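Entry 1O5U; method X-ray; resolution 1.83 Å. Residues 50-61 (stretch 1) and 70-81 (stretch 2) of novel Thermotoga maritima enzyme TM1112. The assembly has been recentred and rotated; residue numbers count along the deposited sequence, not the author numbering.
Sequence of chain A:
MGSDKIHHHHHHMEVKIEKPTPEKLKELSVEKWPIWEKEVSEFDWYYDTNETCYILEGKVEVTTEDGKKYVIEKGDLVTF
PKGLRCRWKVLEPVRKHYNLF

Stretch 1, residues 50-61: NETCYILEGKVE
Stretch 2, residues 70-81: YVIEKGDLVTFP

How do the stretches pair? The strand through Glu 51 and Cys 53 runs antiparallel to Leu 77-Phe 80 (157°), and that through Val 60 to that through Ile 72 (167°). Glu 51 faces Phe 80, Cys 53 Val 78, and Val 60 Ile 72; register slips by one between Tyr 54 and Lys 59, across the corner at Leu 56 and Glu 57.

Which backbone groups are satisfied? Antiparallel pairing satisfies each residue's N-H and C=O through its partner: Glu 51 N to Phe 80 O (2.9 Å), Phe 80 N to Glu 51 O (2.7 Å), and, reciprocally, N to O, Cys 53 with Val 78 (both 2.8 Å) and Val 60 with Ile 72 (both 2.9 Å).

What joins the ladders? A type II turn, Asp 76 N to Glu 73 O (3.0 Å), gives Gly 75 phi/psi 90/-6, suiting glycine. Ile 55 N donates to Asp 76 O (2.9 Å), Gly 75 N to Ile 55 O (2.8 Å). Lys 74 N reaches Gly 58 O weakly (3.3 Å), but a water bridges both. Asp 76 (m) OD1 accepts Glu 73 N (2.9 Å).

What do side chains add? Cys 53 (m), Val 78 and Phe 80 (m) share a buried face, suiting apolar groups; SG meets the Phe 80 ring edge, 4.0 Å from CE1. Val 60 (t) CB packs 3.7 Å from Ile 72 (p) CG1. Thr 52 OG1 and Thr 79 OG1, both m, bond weakly (3.4 Å). Water links Tyr 54 OH (2.9 Å) to Gly 75 O (2.8 Å).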

# COMPACT_ATOMS: atom_id res chain seq x y z
N ASN A 50 -11.95 -1.52 0.16
CA ASN A 50 -10.76 -2.36 0.24
C ASN A 50 -9.80 -1.89 -0.84
O ASN A 50 -10.21 -1.35 -1.85
CB ASN A 50 -11.10 -3.84 0.01
CG ASN A 50 -11.97 -4.43 1.09
OD1 ASN A 50 -11.71 -4.30 2.29
ND2 ASN A 50 -13.02 -5.15 0.66
N GLU A 51 -8.51 -2.05 -0.60
CA GLU A 51 -7.50 -1.66 -1.56
C GLU A 51 -6.24 -2.54 -1.48
O GLU A 51 -5.74 -2.86 -0.40
CB GLU A 51 -7.10 -0.19 -1.30
CG GLU A 51 -6.15 0.30 -2.36
CD GLU A 51 -6.13 1.81 -2.46
OE1 GLU A 51 -6.44 2.43 -1.43
OE2 GLU A 51 -5.88 2.33 -3.58
N THR A 52 -5.79 -3.01 -2.64
CA THR A 52 -4.54 -3.75 -2.77
C THR A 52 -3.58 -2.92 -3.56
O THR A 52 -3.98 -2.38 -4.59
CB THR A 52 -4.80 -5.09 -3.49
OG1 THR A 52 -5.74 -5.84 -2.69
CG2 THR A 52 -3.53 -5.95 -3.56
N CYS A 53 -2.33 -2.80 -3.07
CA CYS A 53 -1.27 -1.95 -3.64
C CYS A 53 -0.07 -2.86 -3.85
O CYS A 53 0.25 -3.66 -2.96
CB CYS A 53 -0.89 -0.82 -2.61
SG CYS A 53 -2.39 0.25 -2.45
N TYR A 54 0.56 -2.77 -5.01
CA TYR A 54 1.87 -3.34 -5.25
C TYR A 54 2.92 -2.20 -5.34
O TYR A 54 2.82 -1.33 -6.18
CB TYR A 54 1.90 -4.21 -6.51
CG TYR A 54 3.25 -4.85 -6.73
CD1 TYR A 54 4.08 -4.44 -7.78
CD2 TYR A 54 3.75 -5.78 -5.80
CE1 TYR A 54 5.31 -5.00 -7.95
CE2 TYR A 54 5.02 -6.29 -5.96
CZ TYR A 54 5.77 -5.93 -7.03
OH TYR A 54 7.02 -6.50 -7.19
N ILE A 55 3.90 -2.23 -4.47
CA ILE A 55 4.90 -1.15 -4.37
C ILE A 55 6.06 -1.35 -5.36
O ILE A 55 6.86 -2.32 -5.27
CB ILE A 55 5.44 -0.99 -2.91
CG1 ILE A 55 4.34 -0.98 -1.87
CG2 ILE A 55 6.32 0.24 -2.76
CD1 ILE A 55 3.26 0.02 -2.09
N LEU A 56 6.15 -0.40 -6.30
CA LEU A 56 7.22 -0.39 -7.27
C LEU A 56 8.49 0.26 -6.73
O LEU A 56 9.59 -0.16 -7.03
CB LEU A 56 6.77 0.34 -8.56
CG LEU A 56 5.62 -0.33 -9.34
CD1 LEU A 56 5.19 0.51 -10.52
CD2 LEU A 56 6.06 -1.70 -9.82
N GLU A 57 8.31 1.33 -5.96
CA GLU A 57 9.40 2.06 -5.35
C GLU A 57 8.91 2.70 -4.07
O GLU A 57 7.74 3.03 -3.95
CB GLU A 57 9.88 3.20 -6.26
CG GLU A 57 10.37 2.80 -7.63
CD GLU A 57 11.68 1.99 -7.61
OE1 GLU A 57 12.43 2.00 -6.61
OE2 GLU A 57 11.95 1.32 -8.63
N GLY A 58 9.83 2.89 -3.13
CA GLY A 58 9.54 3.71 -1.97
C GLY A 58 9.48 2.98 -0.66
O GLY A 58 9.80 1.79 -0.58
N LYS A 59 9.13 3.72 0.36
CA LYS A 59 9.12 3.22 1.75
C LYS A 59 8.17 4.11 2.51
O LYS A 59 8.31 5.35 2.48
CB LYS A 59 10.48 3.28 2.40
CG LYS A 59 10.48 2.77 3.87
CD LYS A 59 11.81 2.84 4.50
CE LYS A 59 11.78 2.17 5.84
NZ LYS A 59 13.16 2.23 6.53
N VAL A 60 7.23 3.48 3.22
CA VAL A 60 6.22 4.18 3.97
C VAL A 60 6.04 3.53 5.32
O VAL A 60 6.08 2.30 5.39
CB VAL A 60 4.85 4.11 3.27
CG1 VAL A 60 3.83 4.99 3.96
CG2 VAL A 60 4.99 4.54 1.82
N GLU A 61 5.91 4.34 6.37
CA GLU A 61 5.53 3.87 7.72
C GLU A 61 4.01 4.16 7.85
O GLU A 61 3.63 5.32 7.73
CB GLU A 61 6.28 4.64 8.82
CG GLU A 61 7.77 4.26 8.98
CD GLU A 61 8.59 5.19 9.89
OE1 GLU A 61 8.16 6.35 10.20
OE2 GLU A 61 9.75 4.80 10.27
N TYR A 70 3.32 -0.41 10.78
CA TYR A 70 3.75 -1.27 9.68
C TYR A 70 4.69 -0.44 8.82
O TYR A 70 4.60 0.80 8.81
CB TYR A 70 2.55 -1.59 8.81
CG TYR A 70 1.44 -2.30 9.51
CD1 TYR A 70 1.45 -3.69 9.71
CD2 TYR A 70 0.38 -1.57 10.03
CE1 TYR A 70 0.38 -4.33 10.39
CE2 TYR A 70 -0.65 -2.20 10.72
CZ TYR A 70 -0.63 -3.57 10.91
OH TYR A 70 -1.68 -4.14 11.58
N VAL A 71 5.59 -1.11 8.13
CA VAL A 71 6.40 -0.50 7.10
C VAL A 71 6.08 -1.26 5.83
O VAL A 71 6.01 -2.55 5.81
CB VAL A 71 7.90 -0.61 7.45
CG1 VAL A 71 8.80 -0.26 6.24
CG2 VAL A 71 8.21 0.29 8.60
N ILE A 72 5.93 -0.51 4.76
CA ILE A 72 5.78 -1.10 3.43
C ILE A 72 6.82 -0.53 2.52
O ILE A 72 7.20 0.63 2.64
CB ILE A 72 4.39 -0.89 2.87
CG1 ILE A 72 3.98 0.56 2.91
CG2 ILE A 72 3.38 -1.67 3.70
CD1 ILE A 72 2.55 0.82 2.35
N GLU A 73 7.35 -1.38 1.67
CA GLU A 73 8.46 -0.96 0.83
C GLU A 73 8.47 -1.69 -0.48
O GLU A 73 7.56 -2.53 -0.72
CB GLU A 73 9.78 -1.04 1.58
CG GLU A 73 10.17 -2.36 2.05
CD GLU A 73 11.23 -2.31 3.16
OE1 GLU A 73 11.64 -1.23 3.78
OE2 GLU A 73 11.64 -3.43 3.39
N LYS A 74 9.45 -1.37 -1.34
CA LYS A 74 9.46 -1.89 -2.71
C LYS A 74 9.29 -3.39 -2.68
O LYS A 74 9.98 -4.12 -1.94
CB LYS A 74 10.79 -1.49 -3.39
CG LYS A 74 10.97 -2.03 -4.77
CD LYS A 74 12.31 -1.51 -5.32
CE LYS A 74 12.55 -1.97 -6.75
NZ LYS A 74 13.99 -1.80 -7.13
N GLY A 75 8.45 -3.87 -3.56
CA GLY A 75 8.23 -5.33 -3.73
C GLY A 75 7.14 -5.90 -2.87
O GLY A 75 6.77 -7.05 -3.05
N ASP A 76 6.57 -5.10 -1.98
CA ASP A 76 5.46 -5.57 -1.17
C ASP A 76 4.13 -5.48 -1.89
O ASP A 76 3.86 -4.49 -2.58
CB ASP A 76 5.33 -4.72 0.10
CG ASP A 76 6.42 -4.98 1.13
OD1 ASP A 76 6.54 -4.14 2.05
OD2 ASP A 76 7.12 -6.03 1.12
N LEU A 77 3.28 -6.48 -1.61
CA LEU A 77 1.87 -6.51 -1.96
C LEU A 77 1.13 -6.28 -0.66
O LEU A 77 1.23 -7.08 0.28
CB LEU A 77 1.50 -7.82 -2.54
CG LEU A 77 0.07 -7.92 -3.09
CD1 LEU A 77 -0.12 -7.05 -4.35
CD2 LEU A 77 -0.22 -9.36 -3.40
N VAL A 78 0.36 -5.20 -0.60
CA VAL A 78 -0.28 -4.75 0.64
C VAL A 78 -1.78 -4.63 0.45
O VAL A 78 -2.23 -4.16 -0.59
CB VAL A 78 0.24 -3.37 1.10
CG1 VAL A 78 -0.35 -3.04 2.46
CG2 VAL A 78 1.75 -3.37 1.05
N THR A 79 -2.58 -5.12 1.43
CA THR A 79 -4.03 -4.99 1.36
C THR A 79 -4.53 -4.22 2.56
O THR A 79 -4.29 -4.63 3.70
CB THR A 79 -4.71 -6.36 1.25
OG1 THR A 79 -4.22 -7.03 0.07
CG2 THR A 79 -6.22 -6.23 1.03
N PHE A 80 -5.24 -3.12 2.28
CA PHE A 80 -5.86 -2.27 3.28
C PHE A 80 -7.36 -2.58 3.27
O PHE A 80 -7.93 -2.60 2.20
CB PHE A 80 -5.66 -0.82 2.89
CG PHE A 80 -4.24 -0.40 2.83
CD1 PHE A 80 -3.55 -0.38 1.63
CD2 PHE A 80 -3.56 -0.04 3.98
CE1 PHE A 80 -2.22 0.03 1.59
CE2 PHE A 80 -2.21 0.33 3.94
CZ PHE A 80 -1.56 0.35 2.73
N PRO A 81 -7.98 -2.80 4.44
CA PRO A 81 -9.42 -3.07 4.54
C PRO A 81 -10.27 -1.83 4.54
O PRO A 81 -9.89 -0.79 5.10
CB PRO A 81 -9.56 -3.73 5.92
CG PRO A 81 -8.48 -3.18 6.72
CD PRO A 81 -7.34 -2.84 5.77
O HOH W 1 7.82 -8.46 -5.25
O HOH W 2 12.08 0.08 -0.46